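Local coordinates for protein acetylxylan esterase / glucomannan deacetylase (Cellvibrio japonicus, PDB 2WAA) that removes acetyl groups from the plant cell wall polysaccharides xylan and glucomannan, as a two-domain esterase of carbohydrate esterase family 2, at residues A[34-38]-A[205-210]; A[165-171]-A[322-326]; A[187-191]-A[247-252]. One frame throughout, in Å; residues are numbered along the deposited sequence. Where two conformers were deposited one is given.

Contact 1. Residues A[34-38]-A[205-210]; sequences LTFGY and FYQFTL
Here the N-terminal beta domain meets the SGNH (GDSL-like) hydrolase domain. Residues 34-36 are extended, an inner strand of an antiparallel sheet hydrogen-bonded to strands 27-28 and 112-119; Gly-37 (phi/psi -131/-30) then turns the chain and Tyr-38 is extended again. Opposite, Phe-205 to Phe-208 form a type I beta turn closed by Phe-208 N to Phe-205 O at 3.0 Å, and Thr-209 and Leu-210 lead away from it. The segments come closest at Gly-37 and Leu-210, whose CA atoms are 5.1 Å apart; an ideal CB on Gly-37 would sit only 3.3 Å from Leu-210 CB, so glycine fits this spot.

Polar contacts begin with Tyr-38 (chi1 m): its OH donates to Phe-205 O at 2.8 Å, the same carbonyl that closes the turn. A water accepts from Gly-37 N (2.9 Å) and donates to Thr-209 O (2.8 Å), bridging the two backbones. Phe-208 O and Thr-209 O, each 3.4 Å from Tyr-38 CE2, lie at the edge of the tyrosine ring.

Among the apolar contacts, Leu-210 (chi1 p, chi2 p) brings CD2 to 3.6 Å from Thr-35 CG2, and Tyr-38 CE1 lies 4.2 Å from Phe-205 CD1. Leu-210 CD2 also packs against Thr-35 O at 3.4 Å, a van der Waals approach.

A tyrosine thus suits the interface doubly: its ring fills buried space while its hydroxyl, with the water, satisfies backbone groups that no strand pairing between the domains serves.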
loop_
_atom_site.group_PDB
_atom_site.type_symbol
_atom_site.label_atom_id
_atom_site.label_comp_id
_atom_site.label_asym_id
_atom_site.label_seq_id
_atom_site.Cartn_x
_atom_site.Cartn_y
_atom_site.Cartn_z
ATOM N N LEU A 34 11.703 -8.277 10.081
ATOM C CA LEU A 34 10.808 -8.140 8.921
ATOM C C LEU A 34 11.333 -7.051 8.029
ATOM O O LEU A 34 11.766 -5.988 8.485
ATOM C CB LEU A 34 9.393 -7.730 9.366
ATOM C CG LEU A 34 8.706 -8.739 10.270
ATOM C CD1 LEU A 34 7.327 -8.056 10.619
ATOM C CD2 LEU A 34 8.576 -10.044 9.509
ATOM N N THR A 35 11.251 -7.316 6.728
ATOM C CA THR A 35 11.627 -6.318 5.733
ATOM C C THR A 35 10.431 -6.075 4.816
ATOM O O THR A 35 9.705 -7.017 4.476
ATOM C CB THR A 35 12.873 -6.789 4.930
ATOM O OG1 THR A 35 13.959 -7.008 5.843
ATOM C CG2 THR A 35 13.314 -5.702 3.968
ATOM N N PHE A 36 10.240 -4.816 4.453
ATOM C CA PHE A 36 9.121 -4.458 3.617
ATOM C C PHE A 36 9.426 -3.285 2.710
ATOM O O PHE A 36 10.293 -2.438 3.006
ATOM C CB PHE A 36 7.878 -4.181 4.498
ATOM C CG PHE A 36 8.149 -3.331 5.711
ATOM C CD1 PHE A 36 7.998 -1.939 5.671
ATOM C CD2 PHE A 36 8.563 -3.931 6.900
ATOM C CE1 PHE A 36 8.261 -1.150 6.776
ATOM C CE2 PHE A 36 8.820 -3.147 8.043
ATOM C CZ PHE A 36 8.669 -1.744 7.968
ATOM N N GLY A 37 8.703 -3.251 1.578
ATOM C CA GLY A 37 8.942 -2.254 0.559
ATOM C C GLY A 37 7.666 -1.551 0.085
ATOM O O GLY A 37 7.748 -0.419 -0.362
ATOM N N TYR A 38 6.521 -2.227 0.118
ATOM C CA TYR A 38 5.287 -1.583 -0.357
ATOM C C TYR A 38 4.810 -0.532 0.635
ATOM O O TYR A 38 5.044 -0.662 1.820
ATOM C CB TYR A 38 4.181 -2.610 -0.609
ATOM C CG TYR A 38 4.426 -3.393 -1.870
ATOM C CD1 TYR A 38 4.352 -2.774 -3.130
ATOM C CD2 TYR A 38 4.772 -4.742 -1.814
ATOM C CE1 TYR A 38 4.593 -3.496 -4.288
ATOM C CE2 TYR A 38 5.005 -5.480 -3.005
ATOM C CZ TYR A 38 4.933 -4.831 -4.219
ATOM O OH TYR A 38 5.127 -5.535 -5.412
ATOM N N PHE A 205 5.275 -7.581 -10.581
ATOM C CA PHE A 205 5.519 -7.216 -9.170
ATOM C C PHE A 205 4.402 -7.627 -8.242
ATOM O O PHE A 205 4.609 -7.706 -7.036
ATOM C CB PHE A 205 5.976 -5.739 -8.953
ATOM C CG PHE A 205 4.914 -4.690 -9.275
ATOM C CD1 PHE A 205 3.871 -4.404 -8.374
ATOM C CD2 PHE A 205 4.993 -3.951 -10.470
ATOM C CE1 PHE A 205 2.891 -3.417 -8.696
ATOM C CE2 PHE A 205 4.020 -2.967 -10.800
ATOM C CZ PHE A 205 2.976 -2.697 -9.890
ATOM N N TYR A 206 3.223 -7.893 -8.785
ATOM C CA TYR A 206 2.135 -8.444 -7.984
ATOM C C TYR A 206 2.571 -9.775 -7.323
ATOM O O TYR A 206 2.007 -10.194 -6.309
ATOM C CB TYR A 206 0.919 -8.682 -8.871
ATOM C CG TYR A 206 -0.008 -9.767 -8.379
ATOM C CD1 TYR A 206 -0.932 -9.520 -7.386
ATOM C CD2 TYR A 206 0.021 -11.029 -8.960
ATOM C CE1 TYR A 206 -1.834 -10.541 -6.954
ATOM C CE2 TYR A 206 -0.847 -12.051 -8.544
ATOM C CZ TYR A 206 -1.765 -11.790 -7.536
ATOM O OH TYR A 206 -2.618 -12.806 -7.139
ATOM N N GLN A 207 3.578 -10.433 -7.914
ATOM C CA GLN A 207 4.060 -11.697 -7.372
ATOM C C GLN A 207 5.114 -11.544 -6.282
ATOM O O GLN A 207 5.487 -12.541 -5.666
ATOM C CB GLN A 207 4.673 -12.589 -8.498
ATOM C CG GLN A 207 3.668 -13.019 -9.618
ATOM C CD GLN A 207 2.515 -13.978 -9.172
ATOM O OE1 GLN A 207 2.418 -14.428 -7.999
ATOM N NE2 GLN A 207 1.589 -14.264 -10.129
ATOM N N PHE A 208 5.598 -10.328 -6.036
ATOM C CA PHE A 208 6.787 -10.156 -5.194
ATOM C C PHE A 208 6.419 -9.678 -3.822
ATOM O O PHE A 208 5.558 -8.815 -3.660
ATOM C CB PHE A 208 7.689 -9.076 -5.813
ATOM C CG PHE A 208 8.184 -9.402 -7.203
ATOM C CD1 PHE A 208 8.323 -10.727 -7.600
ATOM C CD2 PHE A 208 8.576 -8.380 -8.059
ATOM C CE1 PHE A 208 8.826 -11.027 -8.878
ATOM C CE2 PHE A 208 9.068 -8.683 -9.345
ATOM C CZ PHE A 208 9.198 -9.977 -9.732
ATOM N N THR A 209 7.107 -10.178 -2.804
ATOM C CA THR A 209 6.840 -9.635 -1.482
ATOM C C THR A 209 7.335 -8.190 -1.368
ATOM O O THR A 209 6.725 -7.328 -0.688
ATOM C CB THR A 209 7.590 -10.484 -0.448
ATOM O OG1 THR A 209 7.066 -11.818 -0.506
ATOM C CG2 THR A 209 7.409 -9.919 0.967
ATOM N N LEU A 210 8.503 -7.951 -1.963
ATOM C CA LEU A 210 9.066 -6.598 -2.059
ATOM C C LEU A 210 10.124 -6.649 -3.149
ATOM O O LEU A 210 10.536 -7.736 -3.522
ATOM C CB LEU A 210 9.734 -6.206 -0.735
ATOM C CG LEU A 210 10.779 -7.193 -0.126
ATOM C CD1 LEU A 210 12.081 -7.261 -0.909
ATOM C CD2 LEU A 210 11.096 -6.813 1.344
HETATM O O HOH W 1 6.596 -5.160 1.093
#

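Contact 2. Residues A[165-171]-A[322-326]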
loop_
_atom_site.group_PDB
_atom_site.type_symbol
_atom_site.label_atom_id
_atom_site.label_comp_id
_atom_site.label_asym_id
_atom_site.label_seq_id
_atom_site.Cartn_x
_atom_site.Cartn_y
_atom_site.Cartn_z
ATOM N N GLU A 165 -3.094 8.571 4.199
ATOM C CA GLU A 165 -4.045 9.495 3.602
ATOM C C GLU A 165 -4.274 9.282 2.120
ATOM O O GLU A 165 -4.949 10.095 1.460
ATOM C CB GLU A 165 -3.630 10.945 3.905
ATOM C CG GLU A 165 -3.744 11.129 5.418
ATOM C CD GLU A 165 -3.521 12.524 5.870
ATOM O OE1 GLU A 165 -2.350 12.919 5.999
ATOM O OE2 GLU A 165 -4.541 13.219 6.094
ATOM N N SER A 166 -3.764 8.169 1.611
ATOM C CA SER A 166 -4.034 7.790 0.218
ATOM C C SER A 166 -5.454 7.216 0.067
ATOM O O SER A 166 -6.024 6.667 1.031
ATOM C CB SER A 166 -2.973 6.786 -0.263
ATOM O OG SER A 166 -3.182 5.486 0.334
ATOM N N TYR A 167 -6.032 7.305 -1.145
ATOM C CA TYR A 167 -7.402 6.900 -1.312
ATOM C C TYR A 167 -7.609 5.428 -0.917
ATOM O O TYR A 167 -8.678 5.081 -0.390
ATOM C CB TYR A 167 -7.909 7.140 -2.753
ATOM C CG TYR A 167 -7.432 6.069 -3.716
ATOM C CD1 TYR A 167 -8.251 4.982 -4.010
ATOM C CD2 TYR A 167 -6.149 6.133 -4.296
ATOM C CE1 TYR A 167 -7.835 3.932 -4.913
ATOM C CE2 TYR A 167 -5.702 5.103 -5.178
ATOM C CZ TYR A 167 -6.578 4.017 -5.470
ATOM O OH TYR A 167 -6.164 3.025 -6.328
ATOM N N GLY A 168 -6.608 4.583 -1.167
ATOM C CA GLY A 168 -6.737 3.133 -0.879
ATOM C C GLY A 168 -6.875 2.898 0.629
ATOM O O GLY A 168 -7.743 2.133 1.058
ATOM N N MET A 169 -6.064 3.591 1.420
ATOM C CA MET A 169 -6.167 3.442 2.887
ATOM C C MET A 169 -7.414 4.126 3.467
ATOM O O MET A 169 -8.056 3.566 4.373
ATOM C CB MET A 169 -4.884 3.840 3.609
ATOM C CG MET A 169 -3.646 3.025 3.122
ATOM S SD MET A 169 -2.329 2.976 4.397
ATOM C CE MET A 169 -2.771 1.521 5.340
ATOM N N LEU A 170 -7.802 5.275 2.904
ATOM C CA LEU A 170 -9.030 5.951 3.377
ATOM C C LEU A 170 -10.252 5.121 3.056
ATOM O O LEU A 170 -11.150 5.048 3.887
ATOM C CB LEU A 170 -9.206 7.330 2.718
ATOM C CG LEU A 170 -8.143 8.329 3.147
ATOM C CD1 LEU A 170 -8.309 9.576 2.314
ATOM C CD2 LEU A 170 -8.303 8.623 4.620
ATOM N N THR A 171 -10.290 4.499 1.859
ATOM C CA THR A 171 -11.390 3.650 1.444
ATOM C C THR A 171 -11.503 2.404 2.363
ATOM O O THR A 171 -12.610 2.065 2.795
ATOM C CB THR A 171 -11.240 3.243 -0.028
ATOM O OG1 THR A 171 -11.274 4.438 -0.852
ATOM C CG2 THR A 171 -12.344 2.319 -0.457
ATOM N N HIS A 322 -7.306 12.899 -3.073
ATOM C CA HIS A 322 -7.379 11.515 -2.561
ATOM C C HIS A 322 -8.594 11.310 -1.656
ATOM O O HIS A 322 -9.234 10.280 -1.689
ATOM C CB HIS A 322 -6.103 11.161 -1.801
ATOM C CG HIS A 322 -5.009 10.639 -2.681
ATOM N ND1 HIS A 322 -4.771 9.291 -2.859
ATOM C CD2 HIS A 322 -4.092 11.294 -3.442
ATOM C CE1 HIS A 322 -3.764 9.128 -3.709
ATOM N NE2 HIS A 322 -3.327 10.332 -4.079
ATOM N N ALA A 323 -8.896 12.293 -0.800
ATOM C CA ALA A 323 -10.090 12.197 0.042
ATOM C C ALA A 323 -11.347 12.135 -0.827
ATOM O O ALA A 323 -12.241 11.314 -0.581
ATOM C CB ALA A 323 -10.144 13.410 1.015
ATOM N N ALA A 324 -11.371 12.948 -1.888
ATOM C CA ALA A 324 -12.518 12.931 -2.817
ATOM C C ALA A 324 -12.629 11.564 -3.492
ATOM O O ALA A 324 -13.738 11.042 -3.683
ATOM C CB ALA A 324 -12.409 14.044 -3.847
ATOM N N MET A 325 -11.474 10.981 -3.866
ATOM C CA MET A 325 -11.466 9.740 -4.568
ATOM C C MET A 325 -12.068 8.623 -3.676
ATOM O O MET A 325 -12.845 7.793 -4.138
ATOM C CB MET A 325 -10.012 9.370 -4.975
ATOM C CG MET A 325 -9.433 10.256 -6.077
ATOM S SD MET A 325 -7.668 9.871 -6.292
ATOM C CE MET A 325 -7.726 8.179 -6.672
ATOM N N ALA A 326 -11.745 8.650 -2.383
ATOM C CA ALA A 326 -12.279 7.646 -1.497
ATOM C C ALA A 326 -13.784 7.841 -1.362
ATOM O O ALA A 326 -14.527 6.872 -1.350
ATOM C CB ALA A 326 -11.567 7.731 -0.101
#
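A histidine side chain serves the first turn of a helix that is not its own. Tyr-167 N, at the start of helix 167-174, donates to His-322 ND1 at 2.9 Å with an N-H...N angle of 146°, so the imidazole of helix 319-337 takes up an amide that has no carbonyl one turn earlier within its helix to bind. ND1 must be unprotonated to accept. Ser-166 holds the N-cap position, but its OG is engaged with Ala-163 O.

The segment axes approach to 8.3 Å and cross at -46°, and small residues permit that closeness. Ala-326 CB lies 3.7 Å from Leu-170 CB, 3.4 Å from Thr-171 OG1 and 3.9 Å from Tyr-167 O. Leu-170 CD1 reaches Ala-323 CA at 3.9 Å on the more open margin. Thr-171 keeps its hydroxyl within its helix, OG1 donating to Tyr-167 O at 2.7 Å, a good use of threonine on a buried helix face.

Tyr-167 points toward the other helix. Met-325 CE sits over one face of its ring, 3.8 Å from the centroid, a CH-pi contact, while SD is oblique at 5.2 Å, making this a Met-aromatic pair; the flexible methionine side chain can set its methyl over the ring face. The phenol OH bonds Thr-143.

His-322 lies about 6 Å, side chain to side chain, from His-316, the inferred charge-relay histidine. Because ND1 accepts from a backbone amide, it carries no proton in this bond, which is consistent with a structural role in joining two helices of the SGNH domain beside the inferred triad.

Contact 3. Residues A[187-191]-A[247-252]; sequences RGLIR and TYINTY. With ACT (acetate ion), chain B.
Two hydrophobic knobs on a loop press against one side of a helix. Residues 187-191 have no regular structure: Arg-187 and Gly-188 are extended (phi/psi of Gly-188 -128/-175), Leu-189 turns into the helical region (-70/-40), Ile-190 follows at -124/-19 and Arg-191 is extended again. A CB on Gly-188 would clash with Arg-191 O, so this tight bend calls for glycine. Residues 247-252 are regular helix, with Thr-251 N to Thr-247 O at 3.0 Å and Tyr-252 N to Tyr-248 O at 2.8 Å. The CA pairs Leu-189 with Tyr-252 and Ile-190 with Tyr-248 are both 7.2 Å apart, leaving the gap to side chains.

Leu-189 (t, p) is the deeper knob. It enters the hollow between Tyr-248, Thr-251 and Tyr-252: CD2 rests over the Tyr-248 ring, 3.8 Å from its centroid in a CH-pi contact, and 3.7 Å from Tyr-252 CB, while CG is 3.9 Å from Thr-251 OG1. Ile-190 (p, t) fills the adjoining hollow: its two branches reach Tyr-248 CD1 at the ring edge (3.9 Å) and Thr-247 CG2 (4.2 Å) with CD1, and Thr-251 OG1 (3.4 Å) with CG2. Leucine's forked end suits the hollow between two tyrosines.

At the far end, Arg-187 NE and NH2 make weak hydrogen bonds to acetate O (3.3 and 3.4 Å), while NH1 forms a salt bridge with Asp-212; the acetate probably comes from the crystallisation liquor.

Asp-237 binds Leu-189 N, Ile-190 N and Tyr-248 OH, tying loop to helix. The loop follows strand 177-183 and precedes helix 202-205, whose Pro-203 touches Leu-189; helix 245-262 packs Ile-249 and Tyr-252 on helix 278-295.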
loop_
_atom_site.group_PDB
_atom_site.type_symbol
_atom_site.label_atom_id
_atom_site.label_comp_id
_atom_site.label_asym_id
_atom_site.label_seq_id
_atom_site.Cartn_x
_atom_site.Cartn_y
_atom_site.Cartn_z
ATOM N N ARG A 187 4.972 2.429 -13.205
ATOM C CA ARG A 187 4.725 1.128 -13.819
ATOM C C ARG A 187 3.304 0.967 -14.368
ATOM O O ARG A 187 2.398 1.648 -13.915
ATOM C CB ARG A 187 5.050 0.009 -12.837
ATOM C CG ARG A 187 6.481 0.093 -12.326
ATOM C CD ARG A 187 7.561 -0.317 -13.404
ATOM N NE ARG A 187 8.896 -0.073 -12.820
ATOM C CZ ARG A 187 9.567 -0.981 -12.095
ATOM N NH1 ARG A 187 9.042 -2.200 -11.880
ATOM N NH2 ARG A 187 10.754 -0.669 -11.577
ATOM N N GLY A 188 3.163 0.089 -15.366
ATOM C CA GLY A 188 1.864 -0.178 -16.000
ATOM C C GLY A 188 1.550 -1.648 -16.032
ATOM O O GLY A 188 2.305 -2.498 -15.474
ATOM N N LEU A 189 0.435 -1.969 -16.686
ATOM C CA LEU A 189 0.053 -3.335 -16.923
ATOM C C LEU A 189 1.008 -3.983 -17.957
ATOM O O LEU A 189 1.423 -5.151 -17.811
ATOM C CB LEU A 189 -1.381 -3.378 -17.487
ATOM C CG LEU A 189 -1.863 -4.778 -17.784
ATOM C CD1 LEU A 189 -2.195 -5.528 -16.466
ATOM C CD2 LEU A 189 -3.102 -4.678 -18.647
ATOM N N ILE A 190 1.363 -3.195 -18.973
ATOM C CA ILE A 190 2.273 -3.669 -20.040
ATOM C C ILE A 190 3.525 -2.854 -20.293
ATOM O O ILE A 190 4.474 -3.367 -20.909
ATOM C CB ILE A 190 1.552 -3.922 -21.388
ATOM C CG1 ILE A 190 1.195 -2.608 -22.089
ATOM C CG2 ILE A 190 0.304 -4.843 -21.181
ATOM C CD1 ILE A 190 0.569 -2.867 -23.500
ATOM N N ARG A 191 3.564 -1.599 -19.861
ATOM C CA ARG A 191 4.781 -0.785 -20.043
ATOM C C ARG A 191 4.835 0.342 -19.048
ATOM O O ARG A 191 3.795 0.754 -18.479
ATOM C CB ARG A 191 4.844 -0.194 -21.465
ATOM C CG ARG A 191 3.730 0.800 -21.727
ATOM C CD ARG A 191 3.680 1.165 -23.263
ATOM N NE ARG A 191 2.581 2.084 -23.603
ATOM C CZ ARG A 191 2.348 2.536 -24.843
ATOM N NH1 ARG A 191 3.172 2.169 -25.848
ATOM N NH2 ARG A 191 1.328 3.368 -25.088
ATOM N N THR A 247 -3.849 -5.950 -27.678
ATOM C CA THR A 247 -2.743 -6.344 -26.830
ATOM C C THR A 247 -3.074 -6.040 -25.351
ATOM O O THR A 247 -2.910 -6.866 -24.444
ATOM C CB THR A 247 -1.481 -5.545 -27.173
ATOM O OG1 THR A 247 -1.069 -5.813 -28.522
ATOM C CG2 THR A 247 -0.339 -5.911 -26.225
ATOM N N TYR A 248 -3.564 -4.845 -25.122
ATOM C CA TYR A 248 -3.877 -4.454 -23.759
ATOM C C TYR A 248 -5.009 -5.303 -23.168
ATOM O O TYR A 248 -4.918 -5.793 -22.026
ATOM C CB TYR A 248 -4.245 -2.988 -23.728
ATOM C CG TYR A 248 -4.080 -2.419 -22.344
ATOM C CD1 TYR A 248 -2.840 -1.942 -21.937
ATOM C CD2 TYR A 248 -5.162 -2.351 -21.464
ATOM C CE1 TYR A 248 -2.659 -1.390 -20.663
ATOM C CE2 TYR A 248 -5.011 -1.781 -20.190
ATOM C CZ TYR A 248 -3.743 -1.320 -19.808
ATOM O OH TYR A 248 -3.536 -0.777 -18.574
ATOM N N ILE A 249 -6.083 -5.475 -23.927
ATOM C CA ILE A 249 -7.229 -6.214 -23.407
ATOM C C ILE A 249 -6.837 -7.665 -23.176
ATOM O O ILE A 249 -7.216 -8.282 -22.159
ATOM C CB ILE A 249 -8.449 -6.111 -24.342
ATOM C CG1 ILE A 249 -9.012 -4.660 -24.324
ATOM C CG2 ILE A 249 -9.538 -7.182 -23.975
ATOM C CD1 ILE A 249 -10.083 -4.445 -25.400
ATOM N N ASN A 250 -6.054 -8.239 -24.083
ATOM C CA ASN A 250 -5.664 -9.618 -23.859
ATOM C C ASN A 250 -4.766 -9.764 -22.630
ATOM O O ASN A 250 -4.893 -10.745 -21.886
ATOM C CB ASN A 250 -4.998 -10.212 -25.101
ATOM C CG ASN A 250 -5.998 -10.455 -26.211
ATOM O OD1 ASN A 250 -7.219 -10.623 -25.966
ATOM N ND2 ASN A 250 -5.495 -10.517 -27.430
ATOM N N THR A 251 -3.876 -8.808 -22.384
ATOM C CA THR A 251 -3.090 -8.961 -21.180
ATOM C C THR A 251 -3.848 -8.621 -19.911
ATOM O O THR A 251 -3.635 -9.297 -18.906
ATOM C CB THR A 251 -1.579 -8.534 -21.280
ATOM O OG1 THR A 251 -1.128 -7.797 -20.126
ATOM C CG2 THR A 251 -1.296 -7.816 -22.556
ATOM N N TYR A 252 -4.796 -7.685 -19.977
ATOM C CA TYR A 252 -5.580 -7.400 -18.788
ATOM C C TYR A 252 -6.431 -8.628 -18.465
ATOM O O TYR A 252 -6.551 -9.034 -17.305
ATOM C CB TYR A 252 -6.469 -6.174 -18.980
ATOM C CG TYR A 252 -6.672 -5.352 -17.719
ATOM C CD1 TYR A 252 -6.430 -5.897 -16.451
ATOM C CD2 TYR A 252 -7.061 -4.028 -17.805
ATOM C CE1 TYR A 252 -6.629 -5.122 -15.260
ATOM C CE2 TYR A 252 -7.288 -3.250 -16.632
ATOM C CZ TYR A 252 -7.059 -3.803 -15.381
ATOM O OH TYR A 252 -7.227 -3.004 -14.284
HETATM C C ACT B . 10.254 2.898 -13.710
HETATM O O ACT B . 11.215 2.088 -13.551
HETATM O OXT ACT B . 10.204 3.494 -14.817
HETATM C CH3 ACT B . 9.229 3.144 -12.642
#

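Contact 1 joins the two domains, whereas contacts 2 and 3 lie within the SGNH hydrolase domain. Contacts 1 and 2 are buried, on opposite sides of the chain's centre; contact 3 is only partly buried, about 21 Å out from it. Strand 177-183 borders both buried contacts, touching Tyr-38 and Phe-205 in one and Ser-166 in the other, and then runs on to the loop of contact 3. Contacts 1 and 3 meet directly, Phe-205 CE2 lying 3.7 Å from Arg-187 CB. Their chemistry differs: contact 1 relies on backbone carbonyls and a water, contact 2 on a backbone amide donating to a histidine nitrogen amid helix packing, and contact 3 on van der Waals and CH-pi packing between its segments.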